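Local coordinates for protein 3-deoxy-manno-octulosonate cytidylyltransferase (Escherichia coli, PDB 1H7G) that catalyses the transfer of a cytidylyl group from CTP to the sugar acid KDO, giving CMP-KDO and diphosphate and so probably activating KDO for lipopolysaccharide synthesis, at residues Lys2-Ile7 with Val43-Val48. Residues are numbered along the deposited sequence; the frame is centred on the assembly and turned at random.
Sequences KAVIVI and VAEVWV
The carboxylate of Glu-45 links Lys-2 to the indole of Trp-47, one oxygen serving each. Glu-45 OE2 is met by Lys-2 NZ at 2.8 Å, nearly along the carboxylate C-O direction, in a salt bridge across the two segments. Glu-45 OE1 takes the indole N-H within segment 43-48 (Trp-47 NE1 to Glu-45 OE1, 2.7 Å); here the nitrogen stands above the carboxylate plane, 43° out of it, whereas the oxygen lies close to the ring plane, so that Glu-45 borders the indole at its edge. Lys-2 reaches the carboxylate with a fully extended chain, CG anti to the backbone N (chi1 -178°), while its CG passes the methyl of Ala-44. With the carboxylate gone, as in an alanine here, Lys-2 would probably keep its bond to the carbonyl of Glu-88 but lose its ion-pair mate, and the indole N-H its acceptor, with the ring likely to be freer to turn.

Backbone bonds fix a parallel pairing: Ile-5 N to Glu-45 O is 2.9 Å, Trp-47 N to Ile-5 O 2.8 Å, and Ile-7 N to Trp-47 O 2.7 Å. The strand directions differ by 15°. On the face bearing Ile-5, Ile-7, Val-46 and Val-48, aliphatic groups touch: Ile-7 CD1 reaches Val-46 CG1 at 3.9 Å. Val-43 precedes the clear part of its strand; its side chain and that of Ile-5 cross at about a right angle, with Ile-5 CD1 3.8 Å from Val-43 CG2. Val-4 CG1 lies alongside Glu-45 CB on the other face.

Both strands belong to the parallel part of the mixed sheet of this GT-A-type cytidylyltransferase, and helix 29-37 in the connection between them packs on Ile-7, Val-46 and Val-48, as in a beta-alpha-beta crossover. Strand 91-94 pairs with the other edge of strand 3-8, while strand 65-68 flanks strand 45-50.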
loop_
_atom_site.group_PDB
_atom_site.type_symbol
_atom_site.label_atom_id
_atom_site.label_comp_id
_atom_site.label_asym_id
_atom_site.label_seq_id
_atom_site.Cartn_x
_atom_site.Cartn_y
_atom_site.Cartn_z
ATOM N N LYS A 2 13.224 -13.515 24.740
ATOM C CA LYS A 2 13.445 -14.846 24.187
ATOM C C LYS A 2 12.855 -14.954 22.792
ATOM O O LYS A 2 11.723 -14.539 22.546
ATOM C CB LYS A 2 12.843 -15.915 25.101
ATOM C CG LYS A 2 13.076 -17.345 24.636
ATOM C CD LYS A 2 12.318 -18.320 25.523
ATOM C CE LYS A 2 12.501 -19.757 25.068
ATOM N NZ LYS A 2 11.605 -20.696 25.823
ATOM N N ALA A 3 13.638 -15.505 21.879
ATOM C CA ALA A 3 13.197 -15.673 20.513
ATOM C C ALA A 3 13.355 -17.119 20.094
ATOM O O ALA A 3 14.362 -17.755 20.392
ATOM C CB ALA A 3 13.997 -14.763 19.587
ATOM N N VAL A 4 12.337 -17.647 19.426
ATOM C CA VAL A 4 12.381 -19.020 18.944
ATOM C C VAL A 4 12.039 -19.068 17.460
ATOM O O VAL A 4 11.300 -18.226 16.947
ATOM C CB VAL A 4 11.415 -19.947 19.733
ATOM C CG1 VAL A 4 11.818 -20.002 21.210
ATOM C CG2 VAL A 4 9.984 -19.469 19.596
ATOM N N ILE A 5 12.623 -20.031 16.764
ATOM C CA ILE A 5 12.370 -20.203 15.344
ATOM C C ILE A 5 11.466 -21.404 15.160
ATOM O O ILE A 5 11.743 -22.475 15.685
ATOM C CB ILE A 5 13.676 -20.438 14.540
ATOM C CG1 ILE A 5 14.489 -19.139 14.458
ATOM C CG2 ILE A 5 13.347 -20.947 13.141
ATOM C CD1 ILE A 5 15.863 -19.301 13.833
ATOM N N VAL A 6 10.354 -21.196 14.462
ATOM C CA VAL A 6 9.399 -22.260 14.174
ATOM C C VAL A 6 9.429 -22.490 12.658
ATOM O O VAL A 6 9.359 -21.535 11.875
ATOM C CB VAL A 6 7.961 -21.881 14.625
ATOM C CG1 VAL A 6 6.970 -22.955 14.199
ATOM C CG2 VAL A 6 7.914 -21.686 16.135
ATOM N N ILE A 7 9.590 -23.747 12.257
ATOM C CA ILE A 7 9.640 -24.117 10.851
ATOM C C ILE A 7 8.445 -25.004 10.507
ATOM O O ILE A 7 8.449 -26.200 10.798
ATOM C CB ILE A 7 10.927 -24.905 10.521
ATOM C CG1 ILE A 7 12.163 -24.090 10.895
ATOM C CG2 ILE A 7 10.966 -25.242 9.045
ATOM C CD1 ILE A 7 13.420 -24.923 11.013
ATOM N N VAL A 43 18.954 -16.926 19.121
ATOM C CA VAL A 43 17.778 -17.784 19.143
ATOM C C VAL A 43 18.013 -18.870 20.183
ATOM O O VAL A 43 19.077 -19.494 20.210
ATOM C CB VAL A 43 17.519 -18.411 17.751
ATOM C CG1 VAL A 43 16.422 -19.461 17.834
ATOM C CG2 VAL A 43 17.132 -17.323 16.758
ATOM N N ALA A 44 17.023 -19.065 21.051
ATOM C CA ALA A 44 17.100 -20.060 22.118
ATOM C C ALA A 44 16.668 -21.443 21.672
ATOM O O ALA A 44 17.302 -22.432 22.031
ATOM C CB ALA A 44 16.267 -19.620 23.310
ATOM N N GLU A 45 15.577 -21.517 20.913
ATOM C CA GLU A 45 15.079 -22.807 20.440
ATOM C C GLU A 45 14.632 -22.776 18.985
ATOM O O GLU A 45 14.240 -21.732 18.458
ATOM C CB GLU A 45 13.879 -23.269 21.270
ATOM C CG GLU A 45 14.107 -23.467 22.748
ATOM C CD GLU A 45 12.813 -23.775 23.477
ATOM O OE1 GLU A 45 12.149 -24.771 23.119
ATOM O OE2 GLU A 45 12.451 -23.017 24.402
ATOM N N VAL A 46 14.662 -23.951 18.360
ATOM C CA VAL A 46 14.229 -24.132 16.983
ATOM C C VAL A 46 13.308 -25.339 16.978
ATOM O O VAL A 46 13.694 -26.426 17.404
ATOM C CB VAL A 46 15.390 -24.401 16.014
ATOM C CG1 VAL A 46 14.848 -24.603 14.595
ATOM C CG2 VAL A 46 16.374 -23.248 16.044
ATOM N N TRP A 47 12.087 -25.124 16.498
ATOM C CA TRP A 47 11.059 -26.160 16.428
ATOM C C TRP A 47 10.517 -26.338 15.032
ATOM O O TRP A 47 10.414 -25.377 14.278
ATOM C CB TRP A 47 9.869 -25.780 17.306
ATOM C CG TRP A 47 10.143 -25.839 18.757
ATOM C CD1 TRP A 47 10.806 -24.910 19.510
ATOM C CD2 TRP A 47 9.759 -26.887 19.652
ATOM N NE1 TRP A 47 10.859 -25.320 20.819
ATOM C CE2 TRP A 47 10.229 -26.531 20.933
ATOM C CE3 TRP A 47 9.068 -28.095 19.490
ATOM C CZ2 TRP A 47 10.018 -27.339 22.056
ATOM C CZ3 TRP A 47 8.859 -28.900 20.606
ATOM C CH2 TRP A 47 9.338 -28.518 21.871
ATOM N N VAL A 48 10.108 -27.559 14.712
ATOM C CA VAL A 48 9.507 -27.848 13.416
ATOM C C VAL A 48 8.037 -28.153 13.708
ATOM O O VAL A 48 7.738 -29.006 14.544
ATOM C CB VAL A 48 10.159 -29.066 12.755
ATOM C CG1 VAL A 48 9.455 -29.400 11.444
ATOM C CG2 VAL A 48 11.630 -28.807 12.537
#